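Local coordinates for protein voltage-sensor containing phosphatase (Ciona intestinalis, PDB 3V0D) that probably dephosphorylates phosphoinositides through a PTEN-like phosphatase domain joined to a C2 domain, under the control of a membrane voltage sensor, at residues A[63-71]-A[109-120]. The protein carries 1 engineered substitution. Numbering follows the deposited sequence. Where two conformers were deposited one is given.
Sequences HPDKFRIYN and DAKVWMTSDPDH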
ATOM      1  N   HIS A  63     -11.743  -1.419 -27.123  1.00 21.96           N
ATOM      2  CA  HIS A  63     -10.570  -2.284 -27.118  1.00 20.97           C
ATOM      3  C   HIS A  63     -10.973  -3.742 -27.341  1.00 21.23           C
ATOM      4  O   HIS A  63     -10.547  -4.627 -26.586  1.00 20.51           O
ATOM      5  CB  HIS A  63      -9.795  -2.130 -25.799  1.00 21.10           C
ATOM      6  CG  HIS A  63      -9.333  -0.732 -25.531  1.00 20.68           C
ATOM      7  ND1 HIS A  63      -8.276  -0.158 -26.207  1.00 21.10           N
ATOM      8  CD2 HIS A  63      -9.807   0.217 -24.686  1.00 21.01           C
ATOM      9  CE1 HIS A  63      -8.101   1.077 -25.764  1.00 20.89           C
ATOM     10  NE2 HIS A  63      -9.022   1.333 -24.848  1.00 21.35           N
ATOM     11  N   PRO A  64     -11.815  -4.004 -28.369  1.00 22.44           N
ATOM     12  CA  PRO A  64     -12.358  -5.359 -28.497  1.00 22.61           C
ATOM     13  C   PRO A  64     -11.271  -6.431 -28.572  1.00 21.58           C
ATOM     14  O   PRO A  64     -10.316  -6.327 -29.363  1.00 21.50           O
ATOM     15  CB  PRO A  64     -13.168  -5.310 -29.814  1.00 24.33           C
ATOM     16  CG  PRO A  64     -12.616  -4.157 -30.551  1.00 25.16           C
ATOM     17  CD  PRO A  64     -12.238  -3.158 -29.496  1.00 23.26           C
ATOM     18  N   ASP A  65     -11.409  -7.433 -27.704  1.00 21.39           N
ATOM     19  CA  ASP A  65     -10.475  -8.563 -27.614  0.77 22.00           C
ATOM     20  C   ASP A  65      -9.045  -8.166 -27.293  1.00 21.19           C
ATOM     21  O   ASP A  65      -8.120  -8.964 -27.473  1.00 22.94           O
ATOM     22  CB  ASP A  65     -10.489  -9.419 -28.890  0.77 23.42           C
ATOM     23  CG  ASP A  65     -11.839 -10.000 -29.189  0.77 26.59           C
ATOM     24  OD1 ASP A  65     -12.490 -10.567 -28.280  0.77 29.69           O
ATOM     25  OD2 ASP A  65     -12.242  -9.892 -30.358  0.77 29.71           O
ATOM     26  N   LYS A  66      -8.856  -6.944 -26.786  1.00 19.22           N
ATOM     27  CA  LYS A  66      -7.505  -6.447 -26.545  1.00 19.15           C
ATOM     28  C   LYS A  66      -7.384  -5.776 -25.183  1.00 17.81           C
ATOM     29  O   LYS A  66      -6.530  -4.891 -24.998  1.00 18.64           O
ATOM     30  CB  LYS A  66      -7.077  -5.497 -27.664  1.00 19.90           C
ATOM     31  CG  LYS A  66      -6.827  -6.222 -28.990  1.00 21.79           C
ATOM     32  CD  LYS A  66      -5.986  -5.379 -29.949  1.00 23.37           C
ATOM     33  CE  LYS A  66      -6.102  -5.868 -31.369  1.00 27.45           C
ATOM     34  NZ  LYS A  66      -5.614  -7.256 -31.529  1.00 28.96           N
ATOM     35  N   PHE A  67      -8.194  -6.208 -24.219  1.00 16.99           N
ATOM     36  CA  PHE A  67      -8.082  -5.669 -22.864  1.00 17.12           C
ATOM     37  C   PHE A  67      -7.931  -6.751 -21.799  1.00 16.40           C
ATOM     38  O   PHE A  67      -8.376  -7.899 -21.963  1.00 16.70           O
ATOM     39  CB  PHE A  67      -9.287  -4.767 -22.537  1.00 17.68           C
ATOM     40  CG  PHE A  67     -10.599  -5.503 -22.463  1.00 17.29           C
ATOM     41  CD1 PHE A  67     -11.001  -6.101 -21.277  1.00 19.10           C
ATOM     42  CD2 PHE A  67     -11.422  -5.630 -23.586  1.00 18.22           C
ATOM     43  CE1 PHE A  67     -12.200  -6.805 -21.200  1.00 20.42           C
ATOM     44  CE2 PHE A  67     -12.631  -6.331 -23.503  1.00 19.30           C
ATOM     45  CZ  PHE A  67     -13.002  -6.919 -22.314  1.00 20.29           C
ATOM     46  N   ARG A  68      -7.345  -6.346 -20.674  1.00 16.02           N
ATOM     47  CA  ARG A  68      -7.282  -7.172 -19.474  1.00 15.77           C
ATOM     48  C   ARG A  68      -7.602  -6.252 -18.308  1.00 15.21           C
ATOM     49  O   ARG A  68      -7.046  -5.146 -18.219  1.00 15.92           O
ATOM     50  CB  ARG A  68      -5.923  -7.828 -19.326  1.00 16.48           C
ATOM     51  CG  ARG A  68      -5.807  -8.896 -18.269  1.00 17.46           C
ATOM     52  CD  ARG A  68      -4.654  -9.807 -18.622  1.00 18.75           C
ATOM     53  NE  ARG A  68      -4.463 -10.917 -17.700  1.00 18.78           N
ATOM     54  CZ  ARG A  68      -5.268 -11.972 -17.642  1.00 19.34           C
ATOM     55  NH1 ARG A  68      -6.334 -12.031 -18.432  1.00 21.04           N
ATOM     56  NH2 ARG A  68      -4.993 -12.956 -16.785  1.00 21.71           N
ATOM     57  N   ILE A  69      -8.476  -6.712 -17.417  1.00 15.06           N
ATOM     58  CA  ILE A  69      -8.918  -5.938 -16.245  1.00 15.10           C
ATOM     59  C   ILE A  69      -8.280  -6.516 -14.998  1.00 14.38           C
ATOM     60  O   ILE A  69      -8.292  -7.734 -14.809  1.00 15.17           O
ATOM     61  CB  ILE A  69     -10.459  -6.029 -16.096  1.00 15.73           C
ATOM     62  CG1 ILE A  69     -11.197  -5.744 -17.422  1.00 16.79           C
ATOM     63  CG2 ILE A  69     -10.940  -5.128 -14.942  1.00 16.37           C
ATOM     64  CD1 ILE A  69     -10.952  -4.368 -17.996  1.00 17.47           C
ATOM     65  N   TYR A  70      -7.771  -5.634 -14.134  1.00 14.27           N
ATOM     66  CA  TYR A  70      -7.218  -6.040 -12.845  1.00 14.23           C
ATOM     67  C   TYR A  70      -8.053  -5.440 -11.731  1.00 13.83           C
ATOM     68  O   TYR A  70      -8.147  -4.204 -11.614  1.00 14.73           O
ATOM     69  CB  TYR A  70      -5.752  -5.577 -12.736  1.00 14.55           C
ATOM     70  CG  TYR A  70      -4.858  -6.250 -13.743  1.00 14.49           C
ATOM     71  CD1 TYR A  70      -4.683  -5.733 -15.009  1.00 14.97           C
ATOM     72  CD2 TYR A  70      -4.235  -7.465 -13.435  1.00 15.06           C
ATOM     73  CE1 TYR A  70      -3.876  -6.367 -15.955  1.00 15.76           C
ATOM     74  CE2 TYR A  70      -3.433  -8.127 -14.377  1.00 15.17           C
ATOM     75  CZ  TYR A  70      -3.275  -7.564 -15.631  1.00 15.04           C
ATOM     76  OH  TYR A  70      -2.477  -8.164 -16.574  1.00 16.40           O
ATOM     77  N   ASN A  71      -8.662  -6.317 -10.934  1.00 13.98           N
ATOM     78  CA  ASN A  71      -9.438  -5.914  -9.764  1.00 13.74           C
ATOM     79  C   ASN A  71      -8.550  -6.078  -8.544  1.00 14.12           C
ATOM     80  O   ASN A  71      -8.211  -7.209  -8.178  1.00 14.48           O
ATOM     81  CB  ASN A  71     -10.694  -6.785  -9.643  1.00 14.26           C
ATOM     82  CG  ASN A  71     -11.446  -6.525  -8.363  1.00 14.22           C
ATOM     83  OD1 ASN A  71     -11.142  -5.600  -7.617  1.00 14.46           O
ATOM     84  ND2 ASN A  71     -12.435  -7.346  -8.083  1.00 16.11           N
ATOM     85  N   ASP A 109       2.063 -11.422 -15.167  1.00 16.05           N
ATOM     86  CA  ASP A 109       0.828 -11.571 -15.917  1.00 16.48           C
ATOM     87  C   ASP A 109       0.638 -10.430 -16.923  1.00 16.08           C
ATOM     88  O   ASP A 109       0.328 -10.653 -18.105  1.00 17.27           O
ATOM     89  CB  ASP A 109      -0.356 -11.688 -14.964  1.00 16.65           C
ATOM     90  CG  ASP A 109      -1.685 -11.803 -15.699  1.00 16.43           C
ATOM     91  OD1 ASP A 109      -2.270 -10.773 -16.056  1.00 17.02           O
ATOM     92  OD2 ASP A 109      -2.105 -12.953 -15.989  1.00 17.89           O
ATOM     93  N   ALA A 110       0.870  -9.203 -16.457  1.00 15.78           N
ATOM     94  CA  ALA A 110       0.753  -8.043 -17.320  1.00 16.61           C
ATOM     95  C   ALA A 110       1.814  -8.078 -18.433  1.00 16.43           C
ATOM     96  O   ALA A 110       1.515  -7.751 -19.586  1.00 17.85           O
ATOM     97  CB  ALA A 110       0.835  -6.749 -16.503  1.00 16.82           C
ATOM     98  N   LYS A 111       3.049  -8.473 -18.085  1.00 17.07           N
ATOM     99  CA  LYS A 111       4.108  -8.547 -19.097  1.00 18.57           C
ATOM    100  C   LYS A 111       3.733  -9.508 -20.221  1.00 18.54           C
ATOM    101  O   LYS A 111       3.887  -9.167 -21.408  1.00 20.22           O
ATOM    102  CB  LYS A 111       5.465  -8.887 -18.478  0.57 19.57           C
ATOM    103  CG  LYS A 111       6.630  -8.330 -19.297  0.57 20.85           C
ATOM    104  CD  LYS A 111       7.979  -8.363 -18.577  0.57 22.85           C
ATOM    105  CE  LYS A 111       9.089  -7.525 -19.319  0.57 24.39           C
ATOM    106  NZ  LYS A 111       8.871  -6.016 -19.510  0.57 24.25           N
ATOM    107  N   VAL A 112       3.270 -10.703 -19.863  1.00 19.61           N
ATOM    108  CA  VAL A 112       2.904 -11.725 -20.854  1.00 20.61           C
ATOM    109  C   VAL A 112       1.782 -11.191 -21.749  1.00 20.45           C
ATOM    110  O   VAL A 112       1.814 -11.322 -22.971  1.00 22.54           O
ATOM    111  CB  VAL A 112       2.534 -13.052 -20.164  1.00 21.40           C
ATOM    112  CG1 VAL A 112       1.894 -14.047 -21.134  1.00 24.06           C
ATOM    113  CG2 VAL A 112       3.777 -13.693 -19.541  1.00 22.41           C
ATOM    114  N   TRP A 113       0.778 -10.587 -21.131  1.00 19.75           N
ATOM    115  CA  TRP A 113      -0.345 -10.040 -21.872  1.00 19.34           C
ATOM    116  C   TRP A 113       0.085  -8.925 -22.811  1.00 19.41           C
ATOM    117  O   TRP A 113      -0.313  -8.897 -23.978  1.00 21.22           O
ATOM    118  CB  TRP A 113      -1.398  -9.567 -20.881  1.00 18.62           C
ATOM    119  CG  TRP A 113      -2.468  -8.738 -21.508  1.00 16.87           C
ATOM    120  CD1 TRP A 113      -2.670  -7.411 -21.318  1.00 17.50           C
ATOM    121  CD2 TRP A 113      -3.490  -9.179 -22.399  1.00 17.38           C
ATOM    122  NE1 TRP A 113      -3.729  -6.989 -22.042  1.00 17.84           N
ATOM    123  CE2 TRP A 113      -4.249  -8.047 -22.738  1.00 17.85           C
ATOM    124  CE3 TRP A 113      -3.810 -10.420 -22.974  1.00 19.73           C
ATOM    125  CZ2 TRP A 113      -5.346  -8.108 -23.596  1.00 19.52           C
ATOM    126  CZ3 TRP A 113      -4.904 -10.477 -23.839  1.00 20.63           C
ATOM    127  CH2 TRP A 113      -5.654  -9.323 -24.135  1.00 20.28           C
ATOM    128  N   MET A 114       0.897  -7.996 -22.316  1.00 19.67           N
ATOM    129  CA  MET A 114       1.251  -6.836 -23.100  1.00 21.40           C
ATOM    130  C   MET A 114       2.245  -7.184 -24.214  1.00 21.89           C
ATOM    131  O   MET A 114       2.185  -6.624 -25.305  1.00 23.02           O
ATOM    132  CB  MET A 114       1.749  -5.705 -22.194  1.00 20.99           C
ATOM    133  CG  MET A 114       0.633  -5.181 -21.257  1.00 20.31           C
ATOM    134  SD  MET A 114      -0.634  -4.308 -22.154  1.00 19.57           S
ATOM    135  CE  MET A 114      -0.072  -2.680 -21.853  1.00 22.23           C
ATOM    136  N   THR A 115       3.127  -8.140 -23.984  1.00 22.12           N
ATOM    137  CA  THR A 115       4.170  -8.375 -24.982  1.00 23.73           C
ATOM    138  C   THR A 115       3.583  -8.979 -26.242  1.00 23.80           C
ATOM    139  O   THR A 115       4.154  -8.849 -27.326  1.00 24.91           O
ATOM    140  CB  THR A 115       5.212  -9.329 -24.374  0.73 24.21           C
ATOM    141  OG1 THR A 115       5.770  -8.736 -23.204  0.73 29.00           O
ATOM    142  CG2 THR A 115       6.333  -9.540 -25.317  0.73 23.54           C
ATOM    143  N   SER A 116       2.439  -9.639 -26.113  1.00 25.08           N
ATOM    144  CA  SER A 116       1.887 -10.376 -27.231  1.00 25.93           C
ATOM    145  C   SER A 116       1.257  -9.516 -28.342  1.00 24.69           C
ATOM    146  O   SER A 116       1.080 -10.012 -29.451  1.00 26.50           O
ATOM    147  CB  SER A 116       0.899 -11.432 -26.740  1.00 27.86           C
ATOM    148  OG  SER A 116      -0.224 -10.829 -26.123  1.00 29.12           O
ATOM    149  N   ASP A 117       0.956  -8.239 -28.076  1.00 23.10           N
ATOM    150  CA  ASP A 117       0.267  -7.390 -29.061  1.00 22.04           C
ATOM    151  C   ASP A 117       0.439  -5.931 -28.637  1.00 22.15           C
ATOM    152  O   ASP A 117       0.093  -5.588 -27.517  1.00 21.39           O
ATOM    153  CB  ASP A 117      -1.205  -7.835 -29.098  1.00 22.14           C
ATOM    154  CG  ASP A 117      -2.094  -7.080 -30.088  1.00 23.69           C
ATOM    155  OD1 ASP A 117      -3.114  -7.696 -30.472  1.00 28.98           O
ATOM    156  OD2 ASP A 117      -1.862  -5.901 -30.430  1.00 25.01           O
ATOM    157  N   PRO A 118       0.985  -5.062 -29.514  1.00 22.99           N
ATOM    158  CA  PRO A 118       1.250  -3.661 -29.101  1.00 23.89           C
ATOM    159  C   PRO A 118      -0.023  -2.844 -28.832  1.00 22.18           C
ATOM    160  O   PRO A 118       0.057  -1.754 -28.235  1.00 23.87           O
ATOM    161  CB  PRO A 118       2.005  -3.087 -30.297  1.00 25.45           C
ATOM    162  CG  PRO A 118       1.470  -3.887 -31.444  1.00 25.95           C
ATOM    163  CD  PRO A 118       1.373  -5.290 -30.918  1.00 24.27           C
ATOM    164  N   ASP A 119      -1.173  -3.359 -29.280  1.00 21.46           N
ATOM    165  CA  ASP A 119      -2.440  -2.684 -29.023  1.00 21.18           C
ATOM    166  C   ASP A 119      -3.170  -3.228 -27.793  1.00 19.42           C
ATOM    167  O   ASP A 119      -4.279  -2.776 -27.489  1.00 20.11           O
ATOM    168  CB  ASP A 119      -3.360  -2.756 -30.248  1.00 22.65           C
ATOM    169  CG  ASP A 119      -2.717  -2.154 -31.492  1.00 26.18           C
ATOM    170  OD1 ASP A 119      -2.860  -2.729 -32.591  1.00 32.25           O
ATOM    171  OD2 ASP A 119      -2.079  -1.093 -31.378  1.00 29.50           O
ATOM    172  N   HIS A 120      -2.577  -4.183 -27.072  1.00 18.60           N
ATOM    173  CA  HIS A 120      -3.180  -4.627 -25.826  1.00 17.64           C
ATOM    174  C   HIS A 120      -3.170  -3.509 -24.796  1.00 17.36           C
ATOM    175  O   HIS A 120      -2.231  -2.710 -24.721  1.00 17.76           O
ATOM    176  CB  HIS A 120      -2.462  -5.866 -25.319  1.00 17.78           C
ATOM    177  CG  HIS A 120      -2.931  -7.118 -25.976  1.00 17.76           C
ATOM    178  ND1 HIS A 120      -2.419  -8.357 -25.668  1.00 19.13           N
ATOM    179  CD2 HIS A 120      -3.869  -7.323 -26.934  1.00 18.53           C
ATOM    180  CE1 HIS A 120      -3.023  -9.275 -26.408  1.00 20.43           C
ATOM    181  NE2 HIS A 120      -3.911  -8.672 -27.176  1.00 20.01           N
TER
HETATM  182  O   HOH W   1      -6.539  -1.309 -28.091  1.00 24.64           O
HETATM  183  O   HOH W   2      -5.585  -9.817 -28.925  1.00 50.37           O
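Arg68 and Tyr70 of strand 67-71 converge on the carboxylate of Asp109 in helix 109-115. The guanidinium grips it side-on in a salt bridge: NE gives a nearly straight bond (177°) to the syn lone pair of OD1, 2.7 Å away, while NH2 reaches OD2 at 3.0 Å along a more bent path. The guanidinium and carboxylate planes are 29° from coplanar. OD1 also accepts from Tyr70 OH at 2.7 Å, nearly along its own C-O bond, so two donors hold this oxygen and the twin grip on the carboxylate limits its rotation. With CG anti to the backbone N (chi1 -169°) and the chain extended from there to NE, Arg68 carries its guanidinium across to Asp109. Its CB lies over the five-membered ring of Trp113, a CH-pi contact of 3.7 Å from CB to the centroid. The opposite face of that indole is covered by the imidazole of His120, and its NE1 donates to Val121 O. Strand and helix run antiparallel, axes 9.9 Å apart; helix 100-115 is the beta-alpha-beta crossover between parallel strands 87-92 and 121-125 of the tensin-type phosphatase domain, and strand 67-73 lies between those two, pairing in parallel with both. In the connecting turn, Trp113 O accepts from His120 ND1 and Ser116 OG, which reach it from opposite faces of its plane. His120 NE2 shares water 2 with Asp65 O, the water donating to the carbonyl; water 1 joins His63 ND1 to Asp119 O, donating to the latter. Lys66 passes alongside Asp119, its CD 3.7 Å from Asp119 CB, and bends at its last torsion to set NZ 2.7 Å from Asp117 OD1 in a salt bridge on the syn side. Asp117 OD2 accepts from Asp119 N, closing an Asx turn.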